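Local atomic coordinates of esterase (Pelagibacterium halotolerans, PDB entry 5DWD), a protein that probably hydrolyses carboxylic esters, as a carboxylesterase of the alpha/beta-hydrolase superfamily. Residues V182-G187 / P203-L208. Numbering follows the deposited sequence.
Sequences VLLIHG and PKLIDL
With CG opposite its carbonyl carbon (chi1 -64°) and the chain extended beyond it (chi2 178°), Leu205 places CD1 against the strand, where Val182 meets it with CG1, the methyl set anti to the backbone N (chi1 170°). The pair belongs to a beta-alpha-beta crossover of the alpha/beta-hydrolase fold: strand 182-187 leads through helix 196-207 to the parallel neighbouring strand 212-217. It illustrates how the last part of such a helix can meet the first strand of its unit through one leucine, while Ser198, earlier in the helix, hydrogen-bonds to His186. Val182 and Leu184, two residues apart on the strand, both face the helix, while Leu183 between them turns to the other side of the sheet, where it touches Phe235 of helix 226-239. The side chains of Val182 and Leu205 approach at about a right angle, and the two CA atoms stay 8.4 Å apart, a spacing spanned by the two side chains, whose terminal methyls make the touch. Ala212 of the next strand and Ile210, Leu150 and Ile166 from loops add to the apolar surroundings of Leu205, which is buried like both its strand partners. Leu205 CD1 thus serves two residues at once, lying 3.9 Å from Val182 CG1 and, more loosely, 4.3 Å from Leu184 CD1.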
ATOM      1  N   VAL B 182      -1.869  -0.875  -8.141  1.00 16.67           N
ATOM      2  CA  VAL B 182      -1.463  -0.614  -9.500  1.00 16.06           C
ATOM      3  C   VAL B 182      -2.376  -1.429 -10.402  1.00 17.88           C
ATOM      4  O   VAL B 182      -2.586  -2.614 -10.206  1.00 18.62           O
ATOM      5  CB  VAL B 182       0.029  -1.005  -9.749  1.00 16.40           C
ATOM      6  CG1 VAL B 182       0.377  -0.957 -11.238  1.00 18.90           C
ATOM      7  CG2 VAL B 182       0.982  -0.154  -8.916  1.00 15.79           C
ATOM      8  N   LEU B 183      -2.899  -0.780 -11.418  1.00 15.30           N
ATOM      9  CA  LEU B 183      -3.623  -1.459 -12.475  1.00 16.11           C
ATOM     10  C   LEU B 183      -2.878  -1.308 -13.797  1.00 15.75           C
ATOM     11  O   LEU B 183      -2.609  -0.168 -14.263  1.00 15.22           O
ATOM     12  CB  LEU B 183      -4.984  -0.818 -12.646  1.00 17.45           C
ATOM     13  CG  LEU B 183      -5.912  -1.220 -13.784  1.00 17.43           C
ATOM     14  CD1 LEU B 183      -6.090  -2.718 -13.822  1.00 20.87           C
ATOM     15  CD2 LEU B 183      -7.212  -0.467 -13.795  1.00 20.61           C
ATOM     16  N   LEU B 184      -2.518  -2.434 -14.417  1.00 16.26           N
ATOM     17  CA  LEU B 184      -1.900  -2.470 -15.728  1.00 16.19           C
ATOM     18  C   LEU B 184      -2.930  -2.853 -16.754  1.00 16.95           C
ATOM     19  O   LEU B 184      -3.700  -3.795 -16.497  1.00 16.07           O
ATOM     20  CB  LEU B 184      -0.801  -3.535 -15.761  1.00 16.83           C
ATOM     21  CG  LEU B 184       0.260  -3.449 -14.635  1.00 18.67           C
ATOM     22  CD1 LEU B 184       1.091  -4.742 -14.583  1.00 22.95           C
ATOM     23  CD2 LEU B 184       1.167  -2.239 -14.752  1.00 21.47           C
ATOM     24  N   ILE B 185      -2.937  -2.133 -17.884  1.00 15.25           N
ATOM     25  CA  ILE B 185      -3.877  -2.386 -18.952  1.00 15.83           C
ATOM     26  C   ILE B 185      -3.105  -2.374 -20.220  1.00 15.51           C
ATOM     27  O   ILE B 185      -2.361  -1.410 -20.483  1.00 15.40           O
ATOM     28  CB  ILE B 185      -4.932  -1.257 -19.004  1.00 16.47           C
ATOM     29  CG1 ILE B 185      -5.769  -1.329 -17.714  1.00 18.23           C
ATOM     30  CG2 ILE B 185      -5.813  -1.407 -20.258  1.00 16.21           C
ATOM     31  CD1 ILE B 185      -6.732  -0.259 -17.569  1.00 19.40           C
ATOM     32  N   HIS B 186      -3.279  -3.413 -21.085  1.00 14.29           N
ATOM     33  CA  HIS B 186      -2.406  -3.517 -22.242  1.00 14.31           C
ATOM     34  C   HIS B 186      -3.116  -4.292 -23.353  1.00 16.13           C
ATOM     35  O   HIS B 186      -3.729  -5.259 -23.041  1.00 16.67           O
ATOM     36  CB  HIS B 186      -1.083  -4.218 -21.794  1.00 13.96           C
ATOM     37  CG  HIS B 186       0.129  -3.861 -22.591  1.00 14.34           C
ATOM     38  ND1 HIS B 186       1.287  -3.474 -21.977  1.00 13.68           N
ATOM     39  CD2 HIS B 186       0.364  -3.715 -23.927  1.00 13.91           C
ATOM     40  CE1 HIS B 186       2.207  -3.198 -22.868  1.00 14.66           C
ATOM     41  NE2 HIS B 186       1.677  -3.298 -24.065  1.00 15.99           N
ATOM     42  N   GLY B 187      -2.964  -3.864 -24.589  1.00 14.86           N
ATOM     43  CA  GLY B 187      -3.524  -4.585 -25.767  1.00 16.03           C
ATOM     44  C   GLY B 187      -2.665  -5.707 -26.244  1.00 17.44           C
ATOM     45  O   GLY B 187      -1.452  -5.607 -26.310  1.00 16.42           O
ATOM     46  N   PRO B 203       3.794  -9.982 -12.174  1.00 18.87           N
ATOM     47  CA  PRO B 203       4.428 -10.724 -11.059  1.00 18.68           C
ATOM     48  C   PRO B 203       5.597 -10.019 -10.309  1.00 19.76           C
ATOM     49  O   PRO B 203       5.751 -10.288  -9.116  1.00 22.62           O
ATOM     50  CB  PRO B 203       4.872 -12.049 -11.703  1.00 21.90           C
ATOM     51  CG  PRO B 203       5.008 -11.664 -13.149  1.00 20.67           C
ATOM     52  CD  PRO B 203       3.887 -10.719 -13.439  1.00 21.66           C
ATOM     53  N   LYS B 204       6.379  -9.189 -10.954  1.00 17.46           N
ATOM     54  CA  LYS B 204       7.385  -8.413 -10.334  1.00 21.03           C
ATOM     55  C   LYS B 204       6.779  -7.512  -9.297  1.00 20.42           C
ATOM     56  O   LYS B 204       7.272  -7.431  -8.157  1.00 21.32           O
ATOM     57  CB  LYS B 204       8.106  -7.567 -11.356  1.00 23.70           C
ATOM     58  CG  LYS B 204       9.331  -6.864 -10.818  1.00 27.93           C
ATOM     59  CD  LYS B 204      10.375  -7.778 -10.198  1.00 36.46           C
ATOM     60  CE  LYS B 204      11.368  -6.968  -9.364  1.00 43.42           C
ATOM     61  NZ  LYS B 204      12.600  -7.789  -9.158  1.00 47.35           N
ATOM     62  N   LEU B 205       5.707  -6.811  -9.697  1.00 18.04           N
ATOM     63  CA  LEU B 205       5.027  -5.894  -8.741  1.00 19.53           C
ATOM     64  C   LEU B 205       4.420  -6.659  -7.568  1.00 21.06           C
ATOM     65  O   LEU B 205       4.552  -6.232  -6.405  1.00 21.21           O
ATOM     66  CB  LEU B 205       3.947  -5.103  -9.436  1.00 19.76           C
ATOM     67  CG  LEU B 205       4.506  -4.154 -10.515  1.00 20.17           C
ATOM     68  CD1 LEU B 205       3.310  -3.484 -11.152  1.00 19.34           C
ATOM     69  CD2 LEU B 205       5.440  -3.060  -9.963  1.00 22.26           C
ATOM     70  N   ILE B 206       3.842  -7.837  -7.837  1.00 18.99           N
ATOM     71  CA  ILE B 206       3.297  -8.616  -6.748  1.00 23.12           C
ATOM     72  C   ILE B 206       4.412  -9.059  -5.787  1.00 23.31           C
ATOM     73  O   ILE B 206       4.220  -9.064  -4.521  1.00 22.90           O
ATOM     74  CB  ILE B 206       2.463  -9.783  -7.296  1.00 22.07           C
ATOM     75  CG1 ILE B 206       1.161  -9.291  -7.903  1.00 21.82           C
ATOM     76  CG2 ILE B 206       2.159 -10.814  -6.190  1.00 25.68           C
ATOM     77  CD1 ILE B 206       0.446 -10.322  -8.752  1.00 26.15           C
ATOM     78  N   ASP B 207       5.554  -9.435  -6.331  1.00 20.67           N
ATOM     79  CA  ASP B 207       6.701  -9.875  -5.533  1.00 23.17           C
ATOM     80  C   ASP B 207       7.256  -8.770  -4.647  1.00 26.74           C
ATOM     81  O   ASP B 207       7.771  -9.033  -3.552  1.00 26.98           O
ATOM     82  CB  ASP B 207       7.814 -10.443  -6.376  1.00 28.44           C
ATOM     83  CG  ASP B 207       7.557 -11.920  -6.752  1.00 39.95           C
ATOM     84  OD1 ASP B 207       6.659 -12.580  -6.154  1.00 47.38           O
ATOM     85  OD2 ASP B 207       8.255 -12.456  -7.636  1.00 49.43           O
ATOM     86  N   LEU B 208       7.111  -7.531  -5.104  1.00 22.13           N
ATOM     87  CA  LEU B 208       7.533  -6.383  -4.345  1.00 22.30           C
ATOM     88  C   LEU B 208       6.513  -5.999  -3.302  1.00 21.66           C
ATOM     89  O   LEU B 208       6.767  -5.062  -2.508  1.00 23.10           O
ATOM     90  CB  LEU B 208       7.819  -5.165  -5.291  1.00 23.53           C
ATOM     91  CG  LEU B 208       9.027  -5.386  -6.201  1.00 26.34           C
ATOM     92  CD1 LEU B 208       9.204  -4.265  -7.257  1.00 30.16           C
ATOM     93  CD2 LEU B 208      10.298  -5.620  -5.399  1.00 29.05           C
TER